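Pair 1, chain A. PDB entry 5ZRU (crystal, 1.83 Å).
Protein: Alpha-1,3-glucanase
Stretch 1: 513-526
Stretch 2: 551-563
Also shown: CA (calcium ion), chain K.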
# COMPACT_ATOMS: atom_id res chain seq x y z
N ILE A 513 26.80 -2.42 -8.47
CA ILE A 513 25.44 -2.95 -8.52
C ILE A 513 25.53 -4.41 -8.96
O ILE A 513 25.98 -4.69 -10.08
CB ILE A 513 24.55 -2.15 -9.48
CG1 ILE A 513 24.71 -0.64 -9.28
CG2 ILE A 513 23.09 -2.60 -9.32
CD1 ILE A 513 24.35 -0.13 -7.87
N VAL A 514 25.08 -5.33 -8.10
CA VAL A 514 25.24 -6.76 -8.33
C VAL A 514 23.88 -7.45 -8.28
O VAL A 514 23.09 -7.19 -7.36
CB VAL A 514 26.20 -7.39 -7.31
CG1 VAL A 514 26.35 -8.89 -7.58
CG2 VAL A 514 27.56 -6.69 -7.36
N PHE A 515 23.63 -8.33 -9.24
CA PHE A 515 22.39 -9.08 -9.36
C PHE A 515 22.73 -10.57 -9.37
O PHE A 515 23.27 -11.07 -10.36
CB PHE A 515 21.65 -8.73 -10.65
CG PHE A 515 21.01 -7.38 -10.67
CD1 PHE A 515 21.75 -6.25 -10.98
CD2 PHE A 515 19.64 -7.25 -10.44
CE1 PHE A 515 21.14 -5.00 -11.02
CE2 PHE A 515 19.03 -6.01 -10.49
CZ PHE A 515 19.79 -4.88 -10.77
N ASN A 516 22.38 -11.29 -8.31
CA ASN A 516 22.70 -12.71 -8.22
C ASN A 516 21.42 -13.54 -8.22
O ASN A 516 20.44 -13.18 -7.56
CB ASN A 516 23.53 -13.01 -6.96
CG ASN A 516 24.90 -12.33 -6.99
OD1 ASN A 516 25.47 -12.09 -8.05
ND2 ASN A 516 25.41 -12.01 -5.81
N ASN A 517 21.42 -14.65 -8.97
CA ASN A 517 20.31 -15.61 -8.96
C ASN A 517 18.99 -14.93 -9.33
O ASN A 517 18.01 -15.01 -8.59
CB ASN A 517 20.19 -16.31 -7.60
CG ASN A 517 21.53 -16.80 -7.04
OD1 ASN A 517 22.42 -17.21 -7.79
ND2 ASN A 517 21.66 -16.77 -5.72
N ILE A 518 18.98 -14.26 -10.47
CA ILE A 518 17.79 -13.58 -10.99
C ILE A 518 17.14 -14.48 -12.03
O ILE A 518 17.82 -15.00 -12.92
CB ILE A 518 18.16 -12.22 -11.62
CG1 ILE A 518 19.06 -11.39 -10.68
CG2 ILE A 518 16.88 -11.46 -12.03
CD1 ILE A 518 18.47 -11.08 -9.33
N ASN A 519 15.82 -14.65 -11.93
CA ASN A 519 15.04 -15.37 -12.94
C ASN A 519 14.05 -14.41 -13.58
O ASN A 519 13.16 -13.89 -12.89
CB ASN A 519 14.30 -16.57 -12.34
CG ASN A 519 15.25 -17.60 -11.76
OD1 ASN A 519 16.22 -18.00 -12.41
ND2 ASN A 519 14.98 -18.03 -10.53
N ILE A 520 14.18 -14.21 -14.89
CA ILE A 520 13.32 -13.30 -15.63
C ILE A 520 12.49 -14.14 -16.60
O ILE A 520 13.03 -14.70 -17.57
CB ILE A 520 14.13 -12.24 -16.38
CG1 ILE A 520 14.99 -11.47 -15.37
CG2 ILE A 520 13.19 -11.31 -17.14
CD1 ILE A 520 15.99 -10.44 -16.00
N ASN A 521 11.20 -14.22 -16.34
CA ASN A 521 10.31 -15.08 -17.12
C ASN A 521 9.21 -14.20 -17.69
O ASN A 521 8.22 -13.92 -17.01
CB ASN A 521 9.76 -16.20 -16.25
CG ASN A 521 8.87 -17.15 -17.03
OD1 ASN A 521 8.84 -17.11 -18.26
ND2 ASN A 521 8.15 -18.00 -16.31
N GLY A 522 9.39 -13.77 -18.93
CA GLY A 522 8.39 -12.94 -19.59
C GLY A 522 8.70 -11.46 -19.48
O GLY A 522 8.73 -10.90 -18.38
N ALA A 523 8.91 -10.80 -20.61
CA ALA A 523 9.11 -9.36 -20.61
C ALA A 523 8.53 -8.80 -21.90
O ALA A 523 8.34 -9.52 -22.88
CB ALA A 523 10.59 -8.98 -20.46
N GLY A 524 8.22 -7.50 -21.88
CA GLY A 524 7.55 -6.89 -23.01
C GLY A 524 6.12 -7.34 -23.18
O GLY A 524 5.61 -7.36 -24.31
N LYS A 525 5.46 -7.73 -22.09
CA LYS A 525 4.12 -8.29 -22.22
C LYS A 525 3.06 -7.24 -22.56
O LYS A 525 1.97 -7.62 -22.99
CB LYS A 525 3.72 -9.04 -20.94
CG LYS A 525 4.67 -10.16 -20.52
CD LYS A 525 5.01 -11.14 -21.66
CE LYS A 525 3.92 -12.17 -21.88
NZ LYS A 525 4.43 -13.31 -22.69
N ASP A 526 3.36 -5.94 -22.43
CA ASP A 526 2.37 -4.96 -22.86
C ASP A 526 2.39 -4.70 -24.36
O ASP A 526 1.48 -4.02 -24.86
CB ASP A 526 2.51 -3.61 -22.10
CG ASP A 526 3.85 -2.91 -22.33
OD1 ASP A 526 4.59 -3.22 -23.29
OD2 ASP A 526 4.17 -2.02 -21.49
N ALA A 551 27.01 -2.91 -14.15
CA ALA A 551 26.21 -3.85 -13.37
C ALA A 551 26.71 -5.26 -13.66
O ALA A 551 27.07 -5.57 -14.80
CB ALA A 551 24.72 -3.75 -13.70
N THR A 552 26.72 -6.11 -12.64
CA THR A 552 27.21 -7.48 -12.75
C THR A 552 26.09 -8.44 -12.40
O THR A 552 25.45 -8.30 -11.35
CB THR A 552 28.41 -7.72 -11.83
OG1 THR A 552 29.47 -6.84 -12.21
CG2 THR A 552 28.89 -9.17 -11.94
N PHE A 553 25.83 -9.39 -13.30
CA PHE A 553 24.86 -10.45 -13.08
C PHE A 553 25.60 -11.77 -12.94
O PHE A 553 26.47 -12.09 -13.76
CB PHE A 553 23.87 -10.53 -14.25
CG PHE A 553 22.84 -9.43 -14.26
CD1 PHE A 553 23.20 -8.14 -14.59
CD2 PHE A 553 21.52 -9.71 -13.96
CE1 PHE A 553 22.25 -7.11 -14.61
CE2 PHE A 553 20.56 -8.69 -13.97
CZ PHE A 553 20.93 -7.40 -14.30
N ASN A 554 25.28 -12.52 -11.89
CA ASN A 554 25.74 -13.89 -11.70
C ASN A 554 24.52 -14.80 -11.67
O ASN A 554 23.57 -14.53 -10.93
CB ASN A 554 26.54 -14.04 -10.41
CG ASN A 554 27.79 -13.17 -10.38
OD1 ASN A 554 28.79 -13.51 -11.00
ND2 ASN A 554 27.72 -12.06 -9.65
N ASN A 555 24.54 -15.86 -12.47
CA ASN A 555 23.44 -16.84 -12.50
C ASN A 555 22.11 -16.16 -12.84
O ASN A 555 21.16 -16.14 -12.06
CB ASN A 555 23.33 -17.60 -11.17
CG ASN A 555 22.29 -18.69 -11.23
OD1 ASN A 555 22.05 -19.26 -12.29
ND2 ASN A 555 21.64 -18.98 -10.09
N LEU A 556 22.06 -15.59 -14.04
CA LEU A 556 20.84 -15.02 -14.59
C LEU A 556 20.17 -16.06 -15.48
O LEU A 556 20.84 -16.70 -16.30
CB LEU A 556 21.17 -13.76 -15.40
CG LEU A 556 20.02 -13.20 -16.24
CD1 LEU A 556 18.90 -12.68 -15.35
CD2 LEU A 556 20.54 -12.11 -17.17
N THR A 557 18.86 -16.25 -15.32
CA THR A 557 18.10 -17.04 -16.28
C THR A 557 17.03 -16.18 -16.93
O THR A 557 16.45 -15.31 -16.27
CB THR A 557 17.44 -18.28 -15.65
OG1 THR A 557 16.33 -17.87 -14.84
CG2 THR A 557 18.44 -19.06 -14.82
N THR A 558 16.77 -16.42 -18.21
CA THR A 558 15.72 -15.71 -18.93
C THR A 558 14.82 -16.68 -19.66
O THR A 558 15.19 -17.83 -19.93
CB THR A 558 16.27 -14.68 -19.93
OG1 THR A 558 17.07 -15.34 -20.93
CG2 THR A 558 17.10 -13.64 -19.22
N ASN A 559 13.63 -16.19 -20.00
CA ASN A 559 12.64 -16.93 -20.77
C ASN A 559 11.57 -15.95 -21.24
O ASN A 559 11.21 -15.03 -20.50
CB ASN A 559 12.00 -18.04 -19.93
CG ASN A 559 11.06 -18.91 -20.74
OD1 ASN A 559 11.47 -19.52 -21.74
ND2 ASN A 559 9.80 -18.98 -20.33
N ASP A 560 11.11 -16.13 -22.48
CA ASP A 560 9.95 -15.39 -23.01
C ASP A 560 10.21 -13.88 -23.04
O ASP A 560 9.37 -13.07 -22.64
CB ASP A 560 8.69 -15.73 -22.20
CG ASP A 560 7.42 -15.14 -22.80
OD1 ASP A 560 7.38 -14.88 -24.03
OD2 ASP A 560 6.46 -14.92 -22.03
N ILE A 561 11.39 -13.51 -23.54
CA ILE A 561 11.79 -12.10 -23.62
C ILE A 561 11.34 -11.54 -24.98
O ILE A 561 11.73 -12.06 -26.03
CB ILE A 561 13.30 -11.95 -23.43
CG1 ILE A 561 13.74 -12.60 -22.11
CG2 ILE A 561 13.71 -10.47 -23.46
CD1 ILE A 561 12.98 -12.08 -20.87
N ALA A 562 10.53 -10.49 -24.96
CA ALA A 562 10.07 -9.89 -26.22
C ALA A 562 11.24 -9.40 -27.06
O ALA A 562 11.26 -9.61 -28.28
CB ALA A 562 9.09 -8.75 -25.95
N HIS A 563 12.22 -8.75 -26.45
CA HIS A 563 13.33 -8.17 -27.22
C HIS A 563 14.22 -9.29 -27.75
O HIS A 563 14.78 -10.06 -26.96
CB HIS A 563 14.15 -7.21 -26.36
CG HIS A 563 15.01 -6.28 -27.15
ND1 HIS A 563 16.09 -6.71 -27.90
CD2 HIS A 563 14.95 -4.93 -27.32
CE1 HIS A 563 16.65 -5.67 -28.49
NE2 HIS A 563 15.98 -4.58 -28.16
CA CA K . 20.77 -20.98 -12.57
O HOH W 1 29.21 -4.41 -10.61
O HOH W 2 21.51 -12.84 -12.00
O HOH W 3 18.82 -17.58 -11.50
O HOH W 4 13.89 -17.47 -16.45
O HOH W 5 6.81 -11.87 -24.95

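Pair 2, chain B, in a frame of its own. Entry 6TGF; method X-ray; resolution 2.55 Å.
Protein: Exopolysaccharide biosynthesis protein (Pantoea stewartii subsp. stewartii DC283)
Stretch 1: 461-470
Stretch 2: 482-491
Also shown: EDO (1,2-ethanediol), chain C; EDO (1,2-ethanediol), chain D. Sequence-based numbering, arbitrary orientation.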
# COMPACT_ATOMS: atom_id res chain seq x y z
N ILE B 461 -3.83 6.77 -11.30
CA ILE B 461 -2.46 6.40 -11.77
C ILE B 461 -1.44 7.29 -11.05
O ILE B 461 -1.26 8.45 -11.48
CB ILE B 461 -2.36 6.51 -13.31
CG1 ILE B 461 -3.50 5.74 -14.00
CG2 ILE B 461 -0.99 6.05 -13.78
CD1 ILE B 461 -3.45 5.76 -15.51
N ASP B 462 -0.81 6.76 -10.00
CA ASP B 462 0.31 7.41 -9.26
C ASP B 462 1.62 6.75 -9.68
O ASP B 462 1.70 5.50 -9.63
CB ASP B 462 0.14 7.29 -7.75
CG ASP B 462 -1.01 8.11 -7.18
OD1 ASP B 462 -1.35 9.15 -7.78
OD2 ASP B 462 -1.55 7.70 -6.14
N ALA B 463 2.62 7.56 -10.06
CA ALA B 463 4.02 7.15 -10.30
C ALA B 463 4.09 6.06 -11.38
O ALA B 463 4.79 5.05 -11.16
CB ALA B 463 4.65 6.70 -9.00
N LEU B 464 3.38 6.25 -12.49
CA LEU B 464 3.57 5.44 -13.72
C LEU B 464 4.71 6.06 -14.53
O LEU B 464 4.70 7.29 -14.72
CB LEU B 464 2.27 5.39 -14.54
CG LEU B 464 2.31 4.51 -15.79
CD1 LEU B 464 2.53 3.04 -15.43
CD2 LEU B 464 1.03 4.66 -16.60
N SER B 465 5.67 5.23 -14.96
CA SER B 465 6.82 5.62 -15.81
C SER B 465 6.77 4.83 -17.12
O SER B 465 6.83 3.59 -17.06
CB SER B 465 8.13 5.42 -15.10
OG SER B 465 8.21 6.26 -13.96
N LEU B 466 6.63 5.53 -18.25
CA LEU B 466 6.82 4.98 -19.62
C LEU B 466 8.10 5.59 -20.20
O LEU B 466 8.15 6.83 -20.31
CB LEU B 466 5.60 5.30 -20.48
CG LEU B 466 4.25 4.88 -19.90
CD1 LEU B 466 3.11 5.50 -20.69
CD2 LEU B 466 4.12 3.36 -19.88
N GLU B 467 9.10 4.76 -20.51
CA GLU B 467 10.42 5.20 -21.05
C GLU B 467 10.75 4.40 -22.31
O GLU B 467 10.77 3.16 -22.24
CB GLU B 467 11.52 5.03 -19.99
CG GLU B 467 11.34 5.91 -18.77
CD GLU B 467 12.59 6.11 -17.93
OE1 GLU B 467 12.59 7.01 -17.07
OE2 GLU B 467 13.57 5.35 -18.14
N ASP B 468 10.99 5.10 -23.43
CA ASP B 468 11.46 4.53 -24.71
C ASP B 468 10.47 3.48 -25.22
O ASP B 468 10.92 2.45 -25.76
CB ASP B 468 12.87 3.96 -24.57
CG ASP B 468 13.51 3.55 -25.89
OD1 ASP B 468 13.47 4.37 -26.83
OD2 ASP B 468 14.03 2.42 -25.96
N CYS B 469 9.17 3.73 -25.06
CA CYS B 469 8.07 2.86 -25.55
C CYS B 469 7.64 3.32 -26.94
O CYS B 469 7.26 4.50 -27.08
CB CYS B 469 6.90 2.85 -24.57
SG CYS B 469 7.26 1.94 -23.05
N LYS B 470 7.72 2.42 -27.93
CA LYS B 470 7.50 2.71 -29.37
C LYS B 470 6.15 3.42 -29.56
O LYS B 470 6.12 4.45 -30.26
CB LYS B 470 7.55 1.42 -30.20
CG LYS B 470 7.50 1.63 -31.70
CD LYS B 470 7.53 0.34 -32.49
CE LYS B 470 7.39 0.56 -33.98
NZ LYS B 470 7.58 -0.69 -34.73
N THR B 482 -4.51 11.28 -12.25
CA THR B 482 -3.07 10.92 -12.29
C THR B 482 -2.21 11.89 -11.47
O THR B 482 -2.59 13.07 -11.35
CB THR B 482 -2.56 10.84 -13.74
OG1 THR B 482 -2.30 12.17 -14.21
CG2 THR B 482 -3.54 10.16 -14.68
N ARG B 483 -1.09 11.38 -10.93
CA ARG B 483 -0.02 12.19 -10.29
C ARG B 483 1.35 11.63 -10.70
O ARG B 483 1.50 10.39 -10.73
CB ARG B 483 -0.14 12.17 -8.77
CG ARG B 483 -1.38 12.87 -8.23
CD ARG B 483 -1.32 13.00 -6.72
NE ARG B 483 -1.24 11.70 -6.07
CZ ARG B 483 -0.97 11.50 -4.78
NH1 ARG B 483 -0.75 12.53 -3.97
NH2 ARG B 483 -0.93 10.27 -4.30
N GLN B 484 2.30 12.52 -10.99
CA GLN B 484 3.74 12.21 -11.19
C GLN B 484 3.90 11.14 -12.28
O GLN B 484 4.60 10.14 -12.04
CB GLN B 484 4.37 11.77 -9.86
CG GLN B 484 5.88 12.00 -9.80
CD GLN B 484 6.47 11.56 -8.48
OE1 GLN B 484 6.77 12.38 -7.61
NE2 GLN B 484 6.63 10.26 -8.31
N THR B 485 3.28 11.35 -13.44
CA THR B 485 3.47 10.53 -14.66
C THR B 485 4.81 10.91 -15.29
O THR B 485 4.99 12.11 -15.60
CB THR B 485 2.31 10.69 -15.65
OG1 THR B 485 1.09 10.42 -14.96
CG2 THR B 485 2.43 9.77 -16.85
N ASN B 486 5.71 9.94 -15.45
CA ASN B 486 7.09 10.13 -15.97
C ASN B 486 7.18 9.54 -17.38
O ASN B 486 7.26 8.31 -17.50
CB ASN B 486 8.12 9.51 -15.03
CG ASN B 486 9.54 9.59 -15.57
OD1 ASN B 486 10.31 8.64 -15.44
ND2 ASN B 486 9.89 10.71 -16.17
N LEU B 487 7.17 10.41 -18.40
CA LEU B 487 7.29 10.02 -19.84
C LEU B 487 8.66 10.48 -20.36
O LEU B 487 8.92 11.69 -20.35
CB LEU B 487 6.15 10.67 -20.63
CG LEU B 487 4.75 10.51 -20.03
CD1 LEU B 487 3.73 11.30 -20.83
CD2 LEU B 487 4.35 9.05 -19.94
N GLN B 488 9.50 9.52 -20.78
CA GLN B 488 10.85 9.77 -21.36
C GLN B 488 10.93 9.12 -22.75
O GLN B 488 10.15 8.18 -23.01
CB GLN B 488 11.95 9.21 -20.46
CG GLN B 488 11.83 9.61 -18.99
CD GLN B 488 12.41 10.98 -18.72
OE1 GLN B 488 11.69 11.96 -18.54
NE2 GLN B 488 13.73 11.05 -18.68
N SER B 489 11.83 9.62 -23.59
CA SER B 489 12.25 9.02 -24.89
C SER B 489 11.03 8.80 -25.80
O SER B 489 10.95 7.72 -26.42
CB SER B 489 13.01 7.74 -24.66
OG SER B 489 13.87 7.85 -23.53
N GLY B 490 10.13 9.78 -25.88
CA GLY B 490 9.01 9.80 -26.84
C GLY B 490 7.85 8.90 -26.44
O GLY B 490 6.94 8.73 -27.27
N SER B 491 7.88 8.33 -25.23
CA SER B 491 6.74 7.59 -24.63
C SER B 491 5.63 8.59 -24.28
O SER B 491 5.98 9.73 -23.90
CB SER B 491 7.17 6.82 -23.41
OG SER B 491 8.29 6.01 -23.69
C1 EDO C . 8.92 13.18 -23.55
O1 EDO C . 8.12 12.15 -24.08
C2 EDO C . 10.35 13.07 -23.94
O2 EDO C . 10.55 13.02 -25.35
C1 EDO D . 7.75 14.56 -15.67
O1 EDO D . 8.62 13.48 -15.40
C2 EDO D . 7.79 15.01 -17.08
O2 EDO D . 7.44 14.01 -18.01
O HOH W 6 1.56 8.41 -12.84
O HOH W 7 9.17 6.31 -27.90
O HOH W 8 5.44 6.23 -28.08

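The sharpest difference lies on one face of the sheet, where Asn A516 and Asn A554 of pair 1 coincide with Asp B462 and Arg B483 of pair 2. In pair 1 two asparagines face each other in register, and Asn A554 ND2 donates to Asn A516 OD1 at 2.8 Å. In pair 2 the match is ionic: Arg B483 NE reaches Asp B462 OD1 at 3.1 Å and Arg B483 NH2 reaches Asp B462 OD2 at 3.2 Å, a two-pronged salt bridge.

The backbone beneath is common to both, superposing to 0.6 Å over 14 residues. Parallel strands lie 4.7 Å apart in pair 1 and 4.8 Å in pair 2, and the first stretch turns a corner at matching positions, Asn A517 and Ala B463. These two residues, and the matched Asn A555 and Gln B484, have phi of 56-58° and psi of 47-63°, a left-handed conformation that asparagine tolerates well. Equivalent hydrogen bonds frame the corner: Asn A517 N to Asn A554 O is 2.9 Å, and Ala B463 N to Arg B483 O is 3.1 Å.

At this corner asparagine again extends a ladder in pair 1, Asn A555 ND2 donating to Asn A517 OD1 at 3.0 Å, while Asn A555 OD1 binds the calcium ion CA at 2.2 Å. Ala B463, with only a methyl group, cannot form such a bond; its CB lies 4.1 Å from Gln B484 NE2.

Beyond the corner, Ile A520 and Leu B466 match. Branched aliphatic chains suit these two buried positions; their partners Leu A556 and Leu B487 are more open to solvent and sit at different positions in the two pairs. Ile A520 CD1 packs 3.7 Å from Leu A556 CD1, and Leu B466 CD1 meets Leu B487 CD2 at 3.8 Å. Before the corner, flat rings let Phe A515 and Phe A553 form an offset stack, centroids 4.5 Å apart; Ile B461 and Thr B482 occupy the matching positions with smaller side chains, Ile B461 CB and Thr B482 CG2 being 4.1 Å apart.

Beyond the corner, on the face of Asn A519 and Asn A521, Thr A557 OG1 gives a very short 2.4 Å hydrogen bond to Asn A519 OD1. Asn A521 and Asn A559 continue the amide pairing, ND2 of Asn A559 donating to OD1 of Asn A521 at 3.0 Å; the matching Glu B467 and Gln B488 meet through Glu B467 OE1 and Gln B488 CG at 3.3 Å.

The ends diverge. Lys A525 NZ forms a salt bridge with Asp A560 OD2 at 2.7 Å. In pair 2 a type I' turn from Gln B488 to Ser B491, where Gly B490 accommodates positive phi, brings Ser B491 OG within 2.8 Å of Cys B469 N, whose hydrogen bond it accepts.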